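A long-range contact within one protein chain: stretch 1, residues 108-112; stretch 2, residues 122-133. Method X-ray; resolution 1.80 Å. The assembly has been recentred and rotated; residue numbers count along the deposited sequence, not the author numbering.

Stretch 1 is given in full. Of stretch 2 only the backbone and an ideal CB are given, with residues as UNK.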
# COMPACT_ATOMS: atom_id res chain seq x y z
N VAL A 108 -14.10 -24.63 0.68
CA VAL A 108 -14.99 -24.68 -0.47
C VAL A 108 -16.42 -24.45 0.01
O VAL A 108 -16.81 -24.95 1.06
CB VAL A 108 -14.94 -26.07 -1.16
CG1 VAL A 108 -15.91 -26.10 -2.34
CG2 VAL A 108 -13.52 -26.38 -1.60
N ALA A 109 -17.19 -23.68 -0.75
CA ALA A 109 -18.57 -23.41 -0.38
C ALA A 109 -19.52 -23.96 -1.44
O ALA A 109 -19.37 -23.69 -2.63
CB ALA A 109 -18.79 -21.91 -0.21
N ALA A 110 -20.50 -24.75 -1.00
CA ALA A 110 -21.51 -25.30 -1.90
C ALA A 110 -22.67 -24.33 -1.78
O ALA A 110 -23.54 -24.50 -0.93
CB ALA A 110 -21.92 -26.70 -1.45
N VAL A 111 -22.67 -23.31 -2.62
CA VAL A 111 -23.69 -22.27 -2.57
C VAL A 111 -24.97 -22.65 -3.32
O VAL A 111 -25.08 -22.45 -4.52
CB VAL A 111 -23.12 -20.96 -3.14
CG1 VAL A 111 -24.00 -19.79 -2.74
CG2 VAL A 111 -21.70 -20.76 -2.63
N GLU A 112 -25.92 -23.18 -2.57
CA GLU A 112 -27.19 -23.62 -3.12
C GLU A 112 -28.31 -22.60 -2.99
O GLU A 112 -28.54 -22.04 -1.92
CB GLU A 112 -27.64 -24.91 -2.43
CG GLU A 112 -26.69 -26.08 -2.57
CD GLU A 112 -27.08 -27.26 -1.69
OE1 GLU A 112 -26.99 -27.12 -0.45
OE2 GLU A 112 -27.47 -28.31 -2.24
N UNK A 122 -19.82 -15.13 3.51
CA UNK A 122 -19.21 -16.41 3.83
C UNK A 122 -18.87 -17.16 2.55
O UNK A 122 -17.79 -17.73 2.43
CB UNK A 122 -20.14 -17.25 4.71
N UNK A 123 -19.79 -17.13 1.59
CA UNK A 123 -19.59 -17.81 0.31
C UNK A 123 -18.38 -17.28 -0.44
O UNK A 123 -17.59 -18.06 -1.00
CB UNK A 123 -20.84 -17.67 -0.56
N UNK A 124 -18.23 -15.96 -0.47
CA UNK A 124 -17.10 -15.36 -1.18
C UNK A 124 -15.79 -15.36 -0.39
O UNK A 124 -14.72 -15.19 -0.98
CB UNK A 124 -17.45 -13.92 -1.56
N UNK A 125 -15.86 -15.56 0.92
CA UNK A 125 -14.63 -15.61 1.72
C UNK A 125 -13.96 -16.96 1.49
O UNK A 125 -12.75 -17.11 1.66
CB UNK A 125 -14.92 -15.39 3.21
N UNK A 126 -14.76 -17.95 1.10
CA UNK A 126 -14.24 -19.28 0.83
C UNK A 126 -13.27 -19.15 -0.34
O UNK A 126 -13.37 -18.21 -1.13
CB UNK A 126 -15.36 -20.28 0.53
N UNK A 127 -12.35 -20.09 -0.45
CA UNK A 127 -11.37 -20.05 -1.53
C UNK A 127 -12.01 -20.39 -2.86
O UNK A 127 -11.69 -19.80 -3.89
CB UNK A 127 -10.22 -21.01 -1.24
N UNK A 128 -12.93 -21.35 -2.84
CA UNK A 128 -13.61 -21.75 -4.06
C UNK A 128 -15.10 -21.89 -3.76
O UNK A 128 -15.48 -22.57 -2.81
CB UNK A 128 -13.03 -23.05 -4.61
N UNK A 129 -15.92 -21.22 -4.56
CA UNK A 129 -17.36 -21.31 -4.39
C UNK A 129 -17.94 -21.95 -5.63
O UNK A 129 -17.57 -21.59 -6.75
CB UNK A 129 -17.98 -19.94 -4.13
N UNK A 130 -18.81 -22.92 -5.42
CA UNK A 130 -19.48 -23.58 -6.53
C UNK A 130 -20.93 -23.16 -6.40
O UNK A 130 -21.55 -23.38 -5.36
CB UNK A 130 -19.31 -25.10 -6.51
N UNK A 131 -21.47 -22.53 -7.43
CA UNK A 131 -22.86 -22.09 -7.39
C UNK A 131 -23.67 -22.78 -8.46
O UNK A 131 -23.13 -23.43 -9.36
CB UNK A 131 -22.95 -20.57 -7.56
N UNK A 132 -24.99 -22.65 -8.34
CA UNK A 132 -25.87 -23.24 -9.34
C UNK A 132 -26.11 -22.16 -10.38
O UNK A 132 -26.00 -20.97 -10.08
CB UNK A 132 -27.18 -23.75 -8.73
N UNK A 133 -26.41 -22.56 -11.61
CA UNK A 133 -26.66 -21.58 -12.65
C UNK A 133 -27.79 -20.63 -12.23
O UNK A 133 -27.78 -19.45 -12.58
CB UNK A 133 -27.00 -22.28 -13.97

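Position 122 lies in a helical stretch (phi/psi -68/-43), and its CB points sideways with nothing of stretch 1 within 5.5 Å. Stretch 1 therefore sets no requirement, and any helix-compatible residue would do; it is Leu122.

Position 123 is also helical, but here the ideal CB stands 3.8 Å from Val111 CG2 and 4.7 Å from Ala109 CB. The surroundings offered are methyl groups, with no donor or acceptor from a side chain, so a small apolar residue suits the spot best. The deposited Ala123 places its CB 3.8 Å from Val111 CG2, packing the helix against the strand.

At 124 the CB points away, and at 125 it is out of reach; both backbones remain helical, and stretch 1 cannot discriminate among side chains. They are Leu124, whose end comes nearer without making contact, and Ala125.

Position 126 is the first to leave helical angles (-63/157), and its CB points toward stretch 1, 3.9 Å from Ala109 CB and 4.3 Å from Val108 C. A small residue suits this distance, and the methyl of Ala109 favours an apolar one such as alanine. Ala126 is found, its CB meeting Ala109 CB at 3.9 Å.

The CB of 127 points sideways with nothing of stretch 1 nearby, so polar and apolar residues are equally admissible. Asp127 occupies it, its carboxylate oxygens hydrogen-bonded outside this contact.

From 128 the backbone is extended and runs parallel to 108-111, at 16° between strand directions. The CB of 128 shares a sheet face with Val108, 4.5 Å from Val108 CG2; that methyl favours an apolar residue, and the strand angles (-136/127) are comfortable for beta-branched ones, so valine, isoleucine or leucine would do. Ile128 is present (chi1 m, chi2 t). Its backbone O accepts a hydrogen bond from Ala109 N at 2.9 Å and also receives a CA-H contact from Val108 CA at 3.2 Å.

The CB of 129 lies on the other face, with Ala109 and Val111, 4.1 Å from Val111 CG2. Apolar residues suit it, and a small one meets that methyl without further reach. Ala129 does so, while its CA makes a CA-H contact with Ala109 O at 3.6 Å.

Position 130 returns to the face of Val108 and Ala110. Its CB is 4.1 Å from Ala109 O but 5.1 Å from Ala110 CA, and the alanine opposite offers little side chain, so a beta-branched residue is comfortable without being uniquely specified. Val130 (chi1 t) is anchored chiefly by its backbone: Val130 N donates to Ala109 O at 2.9 Å and 177°, and Val130 O accepts from Val111 N at 3.0 Å and 144°.

At 131 the CB shares the face of Val111, 4.2 Å from Val111 O; the extended backbone (-117/167) and the valine side chain on that face suit a beta-branched residue, preferably apolar. Val131 (chi1 m) brings its CG1 to 3.8 Å from Val111 CB.

An ideal CB at 132 would sit sideways, 4.9 Å from Val111 O, and several residues would be compatible; the deposited Gly132 has no side chain. Position 133 is out of reach, so stretch 1 does not choose among side chains; it is Lys133, which makes no contact.

Stretch 2, residues 122-133: LALAADIAVVGK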
# COMPACT_ATOMS: atom_id res chain seq x y z
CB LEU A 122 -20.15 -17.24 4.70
CG LEU A 122 -19.65 -18.61 5.17
CD1 LEU A 122 -18.34 -18.45 5.92
CD2 LEU A 122 -20.71 -19.25 6.06
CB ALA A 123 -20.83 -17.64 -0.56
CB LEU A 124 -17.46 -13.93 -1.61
CG LEU A 124 -18.65 -13.81 -2.56
CD1 LEU A 124 -18.77 -12.38 -3.06
CD2 LEU A 124 -18.48 -14.78 -3.73
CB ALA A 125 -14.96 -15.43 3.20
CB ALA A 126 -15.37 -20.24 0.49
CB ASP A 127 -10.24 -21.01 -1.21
CG ASP A 127 -9.53 -20.65 0.07
OD1 ASP A 127 -8.79 -19.64 0.06
OD2 ASP A 127 -9.73 -21.35 1.08
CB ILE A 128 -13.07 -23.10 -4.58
CG1 ILE A 128 -11.60 -22.95 -4.97
CG2 ILE A 128 -13.89 -23.55 -5.79
CD1 ILE A 128 -10.95 -24.22 -5.48
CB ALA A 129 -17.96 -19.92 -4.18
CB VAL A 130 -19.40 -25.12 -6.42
CG1 VAL A 130 -20.12 -25.77 -7.59
CG2 VAL A 130 -17.94 -25.56 -6.39
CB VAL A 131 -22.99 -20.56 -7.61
CG1 VAL A 131 -22.13 -19.81 -6.61
CG2 VAL A 131 -22.60 -20.19 -9.04
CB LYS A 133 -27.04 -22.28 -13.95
CG LYS A 133 -25.92 -23.12 -14.53
CD LYS A 133 -26.27 -23.69 -15.89
CE LYS A 133 -25.11 -24.47 -16.45
NZ LYS A 133 -23.87 -23.64 -16.46
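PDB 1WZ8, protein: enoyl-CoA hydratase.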